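Local coordinates for deseasin MCP-01 (PDB 3VV3), which degrades collagen as a bacterial serine protease of the subtilisin family, cleaving peptide bonds with its catalytic domain, at residues I84-G89 against I153-G158; S68-G73 against D77-G82; I93-D98 against A149-D154; C135-A140 against N171-G176. One frame throughout, in Å; residues are numbered along the deposited sequence.

Contacts 1, 2 and 3 lie on one side of the catalytic domain, and contact 4 adjoins contact 3. Contact 2 folds two segments of one surface loop round a pair of calcium ions, and contact 1, centred about 9 Å from it, supplies Asp85 and Asp86 to the same two ions and ties Asp86 to Tyr155 of helix 146-161. Contact 3 uses the preceding turn of that helix; its centre is about 7 Å from that of contact 1. From there the disulfide between Cys152 and Cys135 leads to contact 4, centred about 11 Å further on. Contact 4 lies near the probable Ser-His-Asp triad, with about 24 Å between its centre and that of contact 2.

Contact 1: I84-G89 against I153-G158; sequences IDDVHG and IDYMVG. With CA (calcium ion), chain C; CA (calcium ion), chain F.
The phenol of Tyr155 reaches out from helix 146-161 to Asp86, and its OH donates to Asp86 OD2 over 2.6 Å. OD2 lies in the plane of the ring, at its edge, and receives the proton on its anti lone pair, the one turned away from OD1. Carboxylate and ring are strongly twisted, their planes 70° apart, so the two meet through the hydroxyl and the ring edge instead of stacking; the ring carbon CE1 of Tyr155 comes to 3.3 Å from OD2. The ring projects off the helix toward the calcium loop because chi1 (171°) sets CG opposite the backbone N. Gly89, at the start of strand 89-91, lies close by, its CA 3.5 Å from Tyr155 OH, and its backbone angles would jam a CB against the preceding carbonyl.

The other oxygen of Asp86, OD1, binds a calcium ion at 2.3 Å. The carboxylate is thus divided between metal and hydroxyl, and Asn81 ND2 is a probable second donor to OD2. A phenylalanine at Tyr155 would probably leave OD2 without its hydroxyl donor and the carboxylate freer to turn on the metal. The neighbouring Asp85 sends OD1 to the second calcium at 2.4 Å, so consecutive aspartates serve two ions, with Asp86 at the centre of an inverse gamma turn. Behind the tyrosine, Met156 packs on strands 131-136 and 166-171. The arrangement is that of a calcium site in a loop of the subtilisin-type alpha/beta fold, with Tyr155 as a second-shell residue that orients a first-shell carboxylate.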
loop_
_atom_site.group_PDB
_atom_site.type_symbol
_atom_site.label_atom_id
_atom_site.label_comp_id
_atom_site.label_asym_id
_atom_site.label_seq_id
_atom_site.Cartn_x
_atom_site.Cartn_y
_atom_site.Cartn_z
ATOM N N ILE A 84 -27.558 -13.452 3.337
ATOM C CA ILE A 84 -28.125 -14.346 2.339
ATOM C C ILE A 84 -27.069 -14.920 1.397
ATOM O O ILE A 84 -26.260 -14.186 0.830
ATOM C CB ILE A 84 -29.174 -13.610 1.500
ATOM C CG1 ILE A 84 -30.378 -13.246 2.374
ATOM C CG2 ILE A 84 -29.571 -14.456 0.282
ATOM C CD1 ILE A 84 -31.325 -12.239 1.716
ATOM N N ASP A 85 -27.079 -16.237 1.227
ATOM C CA ASP A 85 -26.254 -16.878 0.206
ATOM C C ASP A 85 -24.757 -16.640 0.435
ATOM O O ASP A 85 -23.992 -16.525 -0.526
ATOM C CB ASP A 85 -26.672 -16.414 -1.206
ATOM C CG ASP A 85 -28.020 -16.986 -1.641
ATOM O OD1 ASP A 85 -28.544 -17.860 -0.931
ATOM O OD2 ASP A 85 -28.558 -16.576 -2.687
ATOM N N ASP A 86 -24.346 -16.577 1.701
ATOM C CA ASP A 86 -22.930 -16.411 2.037
ATOM C C ASP A 86 -22.174 -17.735 1.911
ATOM O O ASP A 86 -21.857 -18.401 2.896
ATOM C CB ASP A 86 -22.737 -15.769 3.419
ATOM C CG ASP A 86 -23.301 -16.603 4.546
ATOM O OD1 ASP A 86 -24.453 -17.060 4.419
ATOM O OD2 ASP A 86 -22.594 -16.787 5.558
ATOM N N VAL A 87 -21.898 -18.102 0.670
ATOM C CA VAL A 87 -21.260 -19.369 0.369
ATOM C C VAL A 87 -19.777 -19.335 0.720
ATOM O O VAL A 87 -19.264 -20.264 1.325
ATOM C CB VAL A 87 -21.442 -19.722 -1.121
ATOM C CG1 VAL A 87 -20.614 -20.959 -1.491
ATOM C CG2 VAL A 87 -22.936 -19.932 -1.426
ATOM N N HIS A 88 -19.107 -18.245 0.358
ATOM C CA HIS A 88 -17.670 -18.105 0.590
ATOM C C HIS A 88 -17.321 -17.044 1.632
ATOM O O HIS A 88 -16.142 -16.824 1.931
ATOM C CB HIS A 88 -16.969 -17.745 -0.721
ATOM C CG HIS A 88 -17.137 -18.772 -1.794
ATOM N ND1 HIS A 88 -16.702 -20.072 -1.652
ATOM C CD2 HIS A 88 -17.683 -18.690 -3.031
ATOM C CE1 HIS A 88 -16.976 -20.748 -2.754
ATOM N NE2 HIS A 88 -17.562 -19.931 -3.611
ATOM N N GLY A 89 -18.337 -16.380 2.174
ATOM C CA GLY A 89 -18.113 -15.257 3.067
ATOM C C GLY A 89 -19.068 -14.129 2.728
ATOM O O GLY A 89 -20.089 -14.358 2.080
ATOM N N ILE A 153 -15.715 -9.236 12.173
ATOM C CA ILE A 153 -15.315 -10.025 13.336
ATOM C C ILE A 153 -16.509 -10.779 13.923
ATOM O O ILE A 153 -16.426 -11.978 14.175
ATOM C CB ILE A 153 -14.615 -9.156 14.403
ATOM C CG1 ILE A 153 -13.356 -8.522 13.804
ATOM C CG2 ILE A 153 -14.278 -9.996 15.642
ATOM C CD1 ILE A 153 -12.801 -7.354 14.599
ATOM N N ASP A 154 -17.625 -10.081 14.101
ATOM C CA ASP A 154 -18.843 -10.720 14.593
ATOM C C ASP A 154 -19.271 -11.882 13.688
ATOM O O ASP A 154 -19.710 -12.930 14.173
ATOM C CB ASP A 154 -19.985 -9.703 14.693
ATOM C CG ASP A 154 -19.783 -8.686 15.813
ATOM O OD1 ASP A 154 -18.828 -8.813 16.610
ATOM O OD2 ASP A 154 -20.607 -7.746 15.892
ATOM N N TYR A 155 -19.163 -11.690 12.376
ATOM C CA TYR A 155 -19.548 -12.740 11.423
ATOM C C TYR A 155 -18.690 -13.981 11.610
ATOM O O TYR A 155 -19.200 -15.104 11.668
ATOM C CB TYR A 155 -19.414 -12.234 9.982
ATOM C CG TYR A 155 -19.574 -13.288 8.900
ATOM C CD1 TYR A 155 -20.837 -13.735 8.519
ATOM C CD2 TYR A 155 -18.466 -13.796 8.220
ATOM C CE1 TYR A 155 -20.994 -14.691 7.518
ATOM C CE2 TYR A 155 -18.618 -14.753 7.208
ATOM C CZ TYR A 155 -19.885 -15.189 6.866
ATOM O OH TYR A 155 -20.048 -16.121 5.867
ATOM N N MET A 156 -17.383 -13.770 11.703
ATOM C CA MET A 156 -16.442 -14.871 11.879
ATOM C C MET A 156 -16.671 -15.584 13.209
ATOM O O MET A 156 -16.613 -16.818 13.283
ATOM C CB MET A 156 -14.995 -14.345 11.796
ATOM C CG MET A 156 -14.645 -13.704 10.447
ATOM S SD MET A 156 -14.468 -14.926 9.124
ATOM C CE MET A 156 -14.036 -13.850 7.754
ATOM N N VAL A 157 -16.909 -14.812 14.265
ATOM C CA VAL A 157 -17.181 -15.404 15.576
ATOM C C VAL A 157 -18.473 -16.212 15.517
ATOM O O VAL A 157 -18.556 -17.298 16.089
ATOM C CB VAL A 157 -17.265 -14.342 16.674
ATOM C CG1 VAL A 157 -17.733 -14.965 17.991
ATOM C CG2 VAL A 157 -15.899 -13.654 16.833
ATOM N N GLY A 158 -19.462 -15.693 14.797
ATOM C CA GLY A 158 -20.699 -16.427 14.559
ATOM C C GLY A 158 -20.447 -17.790 13.922
ATOM O O GLY A 158 -21.011 -18.803 14.345
HETATM CA CA CA C . -26.472 -17.262 5.538
HETATM CA CA CA F . -29.087 -19.704 0.494
#

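Contact 2: S68-G73 against D77-G82; sequences SGEIAG and DNDGNG. With CA (calcium ion), chain C; CA (calcium ion), chain F.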
loop_
_atom_site.group_PDB
_atom_site.type_symbol
_atom_site.label_atom_id
_atom_site.label_comp_id
_atom_site.label_asym_id
_atom_site.label_seq_id
_atom_site.Cartn_x
_atom_site.Cartn_y
_atom_site.Cartn_z
ATOM N N SER A 68 -21.328 -24.788 4.841
ATOM C CA SER A 68 -22.075 -26.044 4.775
ATOM C C SER A 68 -23.558 -25.821 5.062
ATOM O O SER A 68 -24.389 -26.677 4.763
ATOM C CB SER A 68 -21.491 -27.069 5.748
ATOM O OG SER A 68 -21.724 -26.677 7.087
ATOM N N GLY A 69 -23.885 -24.658 5.616
ATOM C CA GLY A 69 -25.260 -24.358 5.997
ATOM C C GLY A 69 -26.026 -23.504 5.001
ATOM O O GLY A 69 -27.179 -23.139 5.253
ATOM N N GLU A 70 -25.389 -23.174 3.881
ATOM C CA GLU A 70 -26.020 -22.372 2.838
ATOM C C GLU A 70 -26.288 -23.149 1.561
ATOM O O GLU A 70 -25.404 -23.832 1.027
ATOM C CB GLU A 70 -25.161 -21.146 2.490
ATOM C CG GLU A 70 -25.441 -19.911 3.341
ATOM C CD GLU A 70 -26.709 -19.194 2.929
ATOM O OE1 GLU A 70 -27.239 -19.511 1.853
ATOM O OE2 GLU A 70 -27.171 -18.304 3.657
ATOM N N ILE A 71 -27.518 -23.035 1.073
ATOM C CA ILE A 71 -27.847 -23.450 -0.281
ATOM C C ILE A 71 -27.516 -22.285 -1.198
ATOM O O ILE A 71 -28.080 -21.207 -1.059
ATOM C CB ILE A 71 -29.346 -23.776 -0.410
ATOM C CG1 ILE A 71 -29.713 -24.920 0.537
ATOM C CG2 ILE A 71 -29.692 -24.100 -1.851
ATOM C CD1 ILE A 71 -31.166 -25.376 0.424
ATOM N N ALA A 72 -26.592 -22.482 -2.129
ATOM C CA ALA A 72 -26.175 -21.381 -2.983
ATOM C C ALA A 72 -27.315 -20.905 -3.871
ATOM O O ALA A 72 -28.079 -21.708 -4.408
ATOM C CB ALA A 72 -24.971 -21.783 -3.834
ATOM N N GLY A 73 -27.427 -19.588 -4.003
ATOM C CA GLY A 73 -28.245 -18.980 -5.036
ATOM C C GLY A 73 -29.752 -19.058 -4.885
ATOM O O GLY A 73 -30.472 -18.727 -5.829
ATOM N N ASP A 77 -31.347 -16.892 3.433
ATOM C CA ASP A 77 -30.330 -17.069 4.472
ATOM C C ASP A 77 -30.581 -18.396 5.203
ATOM O O ASP A 77 -31.133 -18.396 6.302
ATOM C CB ASP A 77 -30.416 -15.877 5.447
ATOM C CG ASP A 77 -29.502 -16.016 6.657
ATOM O OD1 ASP A 77 -28.603 -16.875 6.644
ATOM O OD2 ASP A 77 -29.707 -15.272 7.641
ATOM N N ASN A 78 -30.162 -19.521 4.612
ATOM C CA ASN A 78 -30.601 -20.839 5.116
ATOM C C ASN A 78 -30.122 -21.148 6.522
ATOM O O ASN A 78 -30.840 -21.790 7.295
ATOM C CB ASN A 78 -30.201 -21.996 4.192
ATOM C CG ASN A 78 -30.612 -21.770 2.759
ATOM O OD1 ASN A 78 -31.739 -22.093 2.338
ATOM N ND2 ASN A 78 -29.699 -21.219 1.992
ATOM N N ASP A 79 -28.913 -20.697 6.857
ATOM C CA ASP A 79 -28.352 -20.966 8.176
ATOM C C ASP A 79 -28.710 -19.907 9.214
ATOM O O ASP A 79 -28.330 -20.023 10.377
ATOM C CB ASP A 79 -26.832 -21.228 8.123
ATOM C CG ASP A 79 -26.048 -20.093 7.492
ATOM O OD1 ASP A 79 -26.645 -19.313 6.737
ATOM O OD2 ASP A 79 -24.825 -19.991 7.739
ATOM N N GLY A 80 -29.461 -18.893 8.798
ATOM C CA GLY A 80 -29.936 -17.878 9.716
ATOM C C GLY A 80 -28.829 -17.102 10.403
ATOM O O GLY A 80 -28.915 -16.798 11.591
ATOM N N ASN A 81 -27.771 -16.786 9.667
ATOM C CA ASN A 81 -26.689 -16.019 10.271
ATOM C C ASN A 81 -26.707 -14.547 9.880
ATOM O O ASN A 81 -25.782 -13.793 10.206
ATOM C CB ASN A 81 -25.317 -16.661 10.017
ATOM C CG ASN A 81 -24.869 -16.557 8.571
ATOM O OD1 ASN A 81 -25.650 -16.211 7.679
ATOM N ND2 ASN A 81 -23.596 -16.855 8.334
ATOM N N GLY A 82 -27.768 -14.134 9.192
ATOM C CA GLY A 82 -27.977 -12.720 8.919
ATOM C C GLY A 82 -27.571 -12.295 7.521
ATOM O O GLY A 82 -27.817 -11.160 7.120
HETATM CA CA CA C . -26.472 -17.262 5.538
HETATM CA CA CA F . -29.087 -19.704 0.494
HETATM O O HOH W 1 -28.752 -24.473 7.047
#
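Glu70 bridges two calcium ions and faces Asp77, Asn78 and Asp79 across the contact. Its OE2 binds one calcium at 2.3 Å and its OE1 the other at the same distance, the chain being bent at chi2 (-77°) to lay the carboxylate between them. On the OE2 side, Asp77 OD1, Asp79 OD1 and Asn81 OD1 join the same ion. OE2 and Asp79 OD1 sit only 3.3 Å apart; both oxygens bind this ion, which probably offsets their like charges. Tyr83 O and Asp86 complete that shell.

Asp77 is further occupied by its own loop. Its OD1 accepts from Asn81 N on the syn lone pair and its OD2 from Gly82 N at 2.7 Å, while Gly80 N reaches Asp77 O at 3.0 Å and closes a type I beta turn. Asn78 N adds only a weak bond to Glu70 OE2. Asp79 OD2 finds its partner in Asn67, and Gly69 O takes a bond from a water at 2.7 Å.

The second ion also holds Ile71 O, Asp74, Ile76 O and Asp85. Asn78 ND2 is modelled 2.2 Å from this calcium and 3.0 Å from Ile71 N, itself a donor; an amide nitrogen suits neither neighbour, so the amide is probably turned over and its apparent bond to Glu70 OE1 doubtful. The Asp-x-Asp-x-Asn-Gly spacing of the ligands in 77-82 resembles that of EF-hand calcium loops. With so many acidic oxygens converging, the two arms of this loop probably depend on bound calcium to stay together.

Contact 3: I93-D98 against A149-D154; sequences ITDVGD and AIKCID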
loop_
_atom_site.group_PDB
_atom_site.type_symbol
_atom_site.label_atom_id
_atom_site.label_comp_id
_atom_site.label_asym_id
_atom_site.label_seq_id
_atom_site.Cartn_x
_atom_site.Cartn_y
_atom_site.Cartn_z
ATOM N N ILE A 93 -19.959 -4.263 3.776
ATOM C CA ILE A 93 -20.421 -2.949 3.351
ATOM C C ILE A 93 -21.866 -3.022 2.827
ATOM O O ILE A 93 -22.719 -2.199 3.194
ATOM C CB ILE A 93 -19.487 -2.358 2.266
ATOM C CG1 ILE A 93 -18.034 -2.340 2.757
ATOM C CG2 ILE A 93 -19.952 -0.963 1.875
ATOM C CD1 ILE A 93 -17.028 -2.022 1.652
ATOM N N THR A 94 -22.139 -4.021 1.992
ATOM C CA THR A 94 -23.417 -4.106 1.286
ATOM C C THR A 94 -24.316 -5.208 1.835
ATOM O O THR A 94 -25.489 -5.301 1.460
ATOM C CB THR A 94 -23.203 -4.382 -0.206
ATOM O OG1 THR A 94 -22.624 -5.687 -0.375
ATOM C CG2 THR A 94 -22.287 -3.326 -0.823
ATOM N N ASP A 95 -23.754 -6.032 2.717
ATOM C CA ASP A 95 -24.425 -7.207 3.276
ATOM C C ASP A 95 -24.631 -8.341 2.280
ATOM O O ASP A 95 -25.199 -9.375 2.624
ATOM C CB ASP A 95 -25.761 -6.838 3.936
ATOM C CG ASP A 95 -25.579 -6.092 5.229
ATOM O OD1 ASP A 95 -24.465 -6.119 5.789
ATOM O OD2 ASP A 95 -26.554 -5.468 5.688
ATOM N N VAL A 96 -24.168 -8.165 1.049
ATOM C CA VAL A 96 -24.287 -9.242 0.069
ATOM C C VAL A 96 -23.383 -10.410 0.485
ATOM O O VAL A 96 -22.270 -10.199 0.972
ATOM C CB VAL A 96 -23.963 -8.751 -1.355
ATOM C CG1 VAL A 96 -23.996 -9.904 -2.351
ATOM C CG2 VAL A 96 -24.954 -7.653 -1.765
ATOM N N GLY A 97 -23.874 -11.634 0.317
ATOM C CA GLY A 97 -23.122 -12.822 0.700
ATOM C C GLY A 97 -22.042 -13.218 -0.293
ATOM O O GLY A 97 -21.974 -14.371 -0.726
ATOM N N ASP A 98 -21.183 -12.260 -0.639
ATOM C CA ASP A 98 -20.177 -12.460 -1.670
ATOM C C ASP A 98 -18.946 -11.640 -1.304
ATOM O O ASP A 98 -18.980 -10.414 -1.365
ATOM C CB ASP A 98 -20.724 -12.003 -3.026
ATOM C CG ASP A 98 -19.799 -12.348 -4.175
ATOM O OD1 ASP A 98 -18.640 -12.744 -3.918
ATOM O OD2 ASP A 98 -20.237 -12.221 -5.339
ATOM N N ALA A 149 -15.419 -3.419 10.038
ATOM C CA ALA A 149 -14.478 -4.400 10.562
ATOM C C ALA A 149 -15.141 -5.184 11.687
ATOM O O ALA A 149 -14.950 -6.383 11.805
ATOM C CB ALA A 149 -13.223 -3.715 11.068
ATOM N N ILE A 150 -15.928 -4.501 12.509
ATOM C CA ILE A 150 -16.648 -5.188 13.591
ATOM C C ILE A 150 -17.695 -6.171 13.049
ATOM O O ILE A 150 -17.839 -7.286 13.561
ATOM C CB ILE A 150 -17.274 -4.173 14.581
ATOM C CG1 ILE A 150 -16.171 -3.487 15.392
ATOM C CG2 ILE A 150 -18.241 -4.864 15.519
ATOM C CD1 ILE A 150 -16.652 -2.249 16.157
ATOM N N LYS A 151 -18.416 -5.777 12.004
ATOM C CA LYS A 151 -19.354 -6.696 11.371
ATOM C C LYS A 151 -18.629 -7.959 10.913
ATOM O O LYS A 151 -19.154 -9.063 11.045
ATOM C CB LYS A 151 -20.080 -6.042 10.191
ATOM C CG LYS A 151 -21.092 -4.990 10.604
ATOM C CD LYS A 151 -21.681 -4.256 9.393
ATOM C CE LYS A 151 -22.660 -5.113 8.613
ATOM N NZ LYS A 151 -23.272 -4.320 7.492
ATOM N N CYS A 152 -17.423 -7.792 10.378
ATOM C CA CYS A 152 -16.615 -8.932 9.944
ATOM C C CYS A 152 -16.224 -9.834 11.104
ATOM O O CYS A 152 -16.364 -11.054 11.026
ATOM C CB CYS A 152 -15.354 -8.458 9.213
ATOM S SG CYS A 152 -15.694 -7.874 7.533
ATOM N N ILE A 153 -15.715 -9.236 12.173
ATOM C CA ILE A 153 -15.315 -10.025 13.336
ATOM C C ILE A 153 -16.509 -10.779 13.923
ATOM O O ILE A 153 -16.426 -11.978 14.175
ATOM C CB ILE A 153 -14.615 -9.156 14.403
ATOM C CG1 ILE A 153 -13.356 -8.522 13.804
ATOM C CG2 ILE A 153 -14.278 -9.996 15.642
ATOM C CD1 ILE A 153 -12.801 -7.354 14.599
ATOM N N ASP A 154 -17.625 -10.081 14.101
ATOM C CA ASP A 154 -18.843 -10.720 14.593
ATOM C C ASP A 154 -19.271 -11.882 13.688
ATOM O O ASP A 154 -19.710 -12.930 14.173
ATOM C CB ASP A 154 -19.985 -9.703 14.693
ATOM C CG ASP A 154 -19.783 -8.686 15.813
ATOM O OD1 ASP A 154 -18.828 -8.813 16.610
ATOM O OD2 ASP A 154 -20.607 -7.746 15.892
#
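Lys151 and Asp95 meet in a salt bridge: NZ of the lysine donates to OD1 at 2.7 Å. The ammonium arrives on the syn side of that oxygen, 19° out of the carboxylate plane, but favours OD1 clearly, since OD2 is 3.9 Å from NZ. The side chains cross at about a right angle. Lys151 is extended except for a bend at chi3 (73°), which turns CE and NZ toward the acid and brings CE to 3.5 Å from OD1. NZ also donates to Ala92 O, so two acceptors of the same loop share it. A methionine replacing Lys151 would probably leave both the Asp95 carboxylate and the Ala92 carbonyl without this donor, and the loop less firmly tied to the helix.

The bridge joins the loop between strand 89-91 and helix 105-114 to helix 146-161, which packs beside the parallel sheet of the subtilisin-like alpha/beta fold. Tyr83 lies against both charged side chains. Turns shape the loop around Asp95, whose own phi is positive (70°): Thr94 OG1 accepts from Val96 N at 3.2 Å, an ST turn, and Gly97 is the centre of an inverse gamma turn. On the helix side, regular backbone bonds such as Ile153 N to Ala149 O, 3.0 Å, hold the turn that carries the lysine, and the disulfide from the adjacent Cys152 to Cys135 pins that turn to strand 131-136.

Contact 4: C135-A140 against N171-G176; sequences CKFLAA and NSWGGG
Lys136 NZ is gripped by three groups: it donates to Leu138 O at 2.7 Å, lying in the carbonyl plane, forms a salt bridge with Asp102 and bonds to Thr51 O. This buried ammonium thereby helps fix the chain where it leaves strand 131-136, and between its two ends stands Phe137, which crosses to Trp173. The rings form a T-shaped pair, the edge of Phe137 turned to one face of the indole; its centroid is 4.8 Å from that of the five-membered ring, with the planes at 65°. CZ of Phe137 lies 3.6 Å from Trp173 CD2, and CE1 is 3.8 Å from CD1. Leu138 CG sits over the centre of one face of the Phe137 ring.

The pair spans the chain just past two strands of the parallel subtilase sheet, 131-136 and 166-171, with Ile49 of strand 45-50 touching both rings. Segments at these places border the substrate cleft in subtilisins, and Trp173 is near the probable Ser-His-Asp triad without touching it. Ala149 of helix 146-161 also packs on both rings. Ser172, at the centre of an inverse gamma turn, bonds through OG to Ser270 O, and further on Gly176 makes backbone hydrogen bonds to the second subunit.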
loop_
_atom_site.group_PDB
_atom_site.type_symbol
_atom_site.label_atom_id
_atom_site.label_comp_id
_atom_site.label_asym_id
_atom_site.label_seq_id
_atom_site.Cartn_x
_atom_site.Cartn_y
_atom_site.Cartn_z
ATOM N N CYS A 135 -14.216 -11.870 4.570
ATOM C CA CYS A 135 -15.157 -10.794 4.847
ATOM C C CYS A 135 -14.557 -9.505 4.301
ATOM O O CYS A 135 -13.482 -9.067 4.727
ATOM C CB CYS A 135 -15.468 -10.657 6.339
ATOM S SG CYS A 135 -16.735 -9.394 6.680
ATOM N N LYS A 136 -15.254 -8.938 3.327
ATOM C CA LYS A 136 -14.839 -7.721 2.656
ATOM C C LYS A 136 -15.435 -6.526 3.382
ATOM O O LYS A 136 -16.653 -6.338 3.362
ATOM C CB LYS A 136 -15.326 -7.768 1.200
ATOM C CG LYS A 136 -15.143 -6.479 0.412
ATOM C CD LYS A 136 -15.575 -6.679 -1.043
ATOM C CE LYS A 136 -15.344 -5.409 -1.855
ATOM N NZ LYS A 136 -13.884 -5.034 -1.872
ATOM N N PHE A 137 -14.595 -5.731 4.049
ATOM C CA PHE A 137 -15.067 -4.488 4.665
ATOM C C PHE A 137 -14.416 -3.259 4.022
ATOM O O PHE A 137 -14.775 -2.129 4.344
ATOM C CB PHE A 137 -14.875 -4.474 6.199
ATOM C CG PHE A 137 -13.486 -4.081 6.648
ATOM C CD1 PHE A 137 -12.419 -4.962 6.510
ATOM C CD2 PHE A 137 -13.252 -2.835 7.214
ATOM C CE1 PHE A 137 -11.134 -4.605 6.928
ATOM C CE2 PHE A 137 -11.970 -2.472 7.640
ATOM C CZ PHE A 137 -10.913 -3.359 7.494
ATOM N N LEU A 138 -13.473 -3.494 3.111
ATOM C CA LEU A 138 -12.833 -2.421 2.362
ATOM C C LEU A 138 -13.252 -2.485 0.904
ATOM O O LEU A 138 -13.150 -3.532 0.272
ATOM C CB LEU A 138 -11.309 -2.536 2.460
ATOM C CG LEU A 138 -10.782 -2.350 3.880
ATOM C CD1 LEU A 138 -9.316 -2.747 3.970
ATOM C CD2 LEU A 138 -11.000 -0.910 4.348
ATOM N N ALA A 139 -13.708 -1.355 0.376
ATOM C CA ALA A 139 -14.239 -1.302 -0.983
ATOM C C ALA A 139 -13.130 -1.244 -2.018
ATOM O O ALA A 139 -11.950 -1.139 -1.672
ATOM C CB ALA A 139 -15.156 -0.105 -1.135
ATOM N N ALA A 140 -13.522 -1.289 -3.291
ATOM C CA ALA A 140 -12.567 -1.210 -4.391
ATOM C C ALA A 140 -11.719 0.057 -4.318
ATOM O O ALA A 140 -10.567 0.071 -4.780
ATOM C CB ALA A 140 -13.295 -1.285 -5.721
ATOM N N ASN A 171 -5.731 -10.013 9.912
ATOM C CA ASN A 171 -6.107 -8.606 9.874
ATOM C C ASN A 171 -4.974 -7.729 9.372
ATOM O O ASN A 171 -4.251 -7.115 10.164
ATOM C CB ASN A 171 -6.575 -8.156 11.258
ATOM C CG ASN A 171 -7.720 -9.003 11.771
ATOM O OD1 ASN A 171 -7.512 -9.999 12.477
ATOM N ND2 ASN A 171 -8.930 -8.641 11.384
ATOM N N SER A 172 -4.816 -7.712 8.050
ATOM C CA SER A 172 -3.777 -6.924 7.382
ATOM C C SER A 172 -4.298 -5.532 7.076
ATOM O O SER A 172 -4.420 -5.133 5.912
ATOM C CB SER A 172 -3.335 -7.615 6.092
ATOM O OG SER A 172 -2.641 -8.821 6.379
ATOM N N TRP A 173 -4.632 -4.810 8.138
ATOM C CA TRP A 173 -5.203 -3.479 8.033
ATOM C C TRP A 173 -4.967 -2.744 9.337
ATOM O O TRP A 173 -4.654 -3.357 10.356
ATOM C CB TRP A 173 -6.709 -3.528 7.717
ATOM C CG TRP A 173 -7.552 -4.373 8.662
ATOM C CD1 TRP A 173 -7.835 -5.707 8.536
ATOM C CD2 TRP A 173 -8.237 -3.931 9.845
ATOM N NE1 TRP A 173 -8.640 -6.121 9.574
ATOM C CE2 TRP A 173 -8.901 -5.051 10.388
ATOM C CE3 TRP A 173 -8.348 -2.700 10.500
ATOM C CZ2 TRP A 173 -9.657 -4.980 11.558
ATOM C CZ3 TRP A 173 -9.110 -2.631 11.662
ATOM C CH2 TRP A 173 -9.747 -3.762 12.177
ATOM N N GLY A 174 -5.111 -1.427 9.302
ATOM C CA GLY A 174 -4.992 -0.637 10.511
ATOM C C GLY A 174 -5.448 0.786 10.268
ATOM O O GLY A 174 -5.624 1.201 9.123
ATOM N N GLY A 175 -5.653 1.523 11.351
ATOM C CA GLY A 175 -6.032 2.918 11.255
ATOM C C GLY A 175 -6.883 3.328 12.434
ATOM O O GLY A 175 -7.488 2.485 13.101
ATOM N N GLY A 176 -6.907 4.626 12.711
ATOM C CA GLY A 176 -7.783 5.168 13.733
ATOM C C GLY A 176 -7.222 5.025 15.129
ATOM O O GLY A 176 -6.089 4.582 15.327
#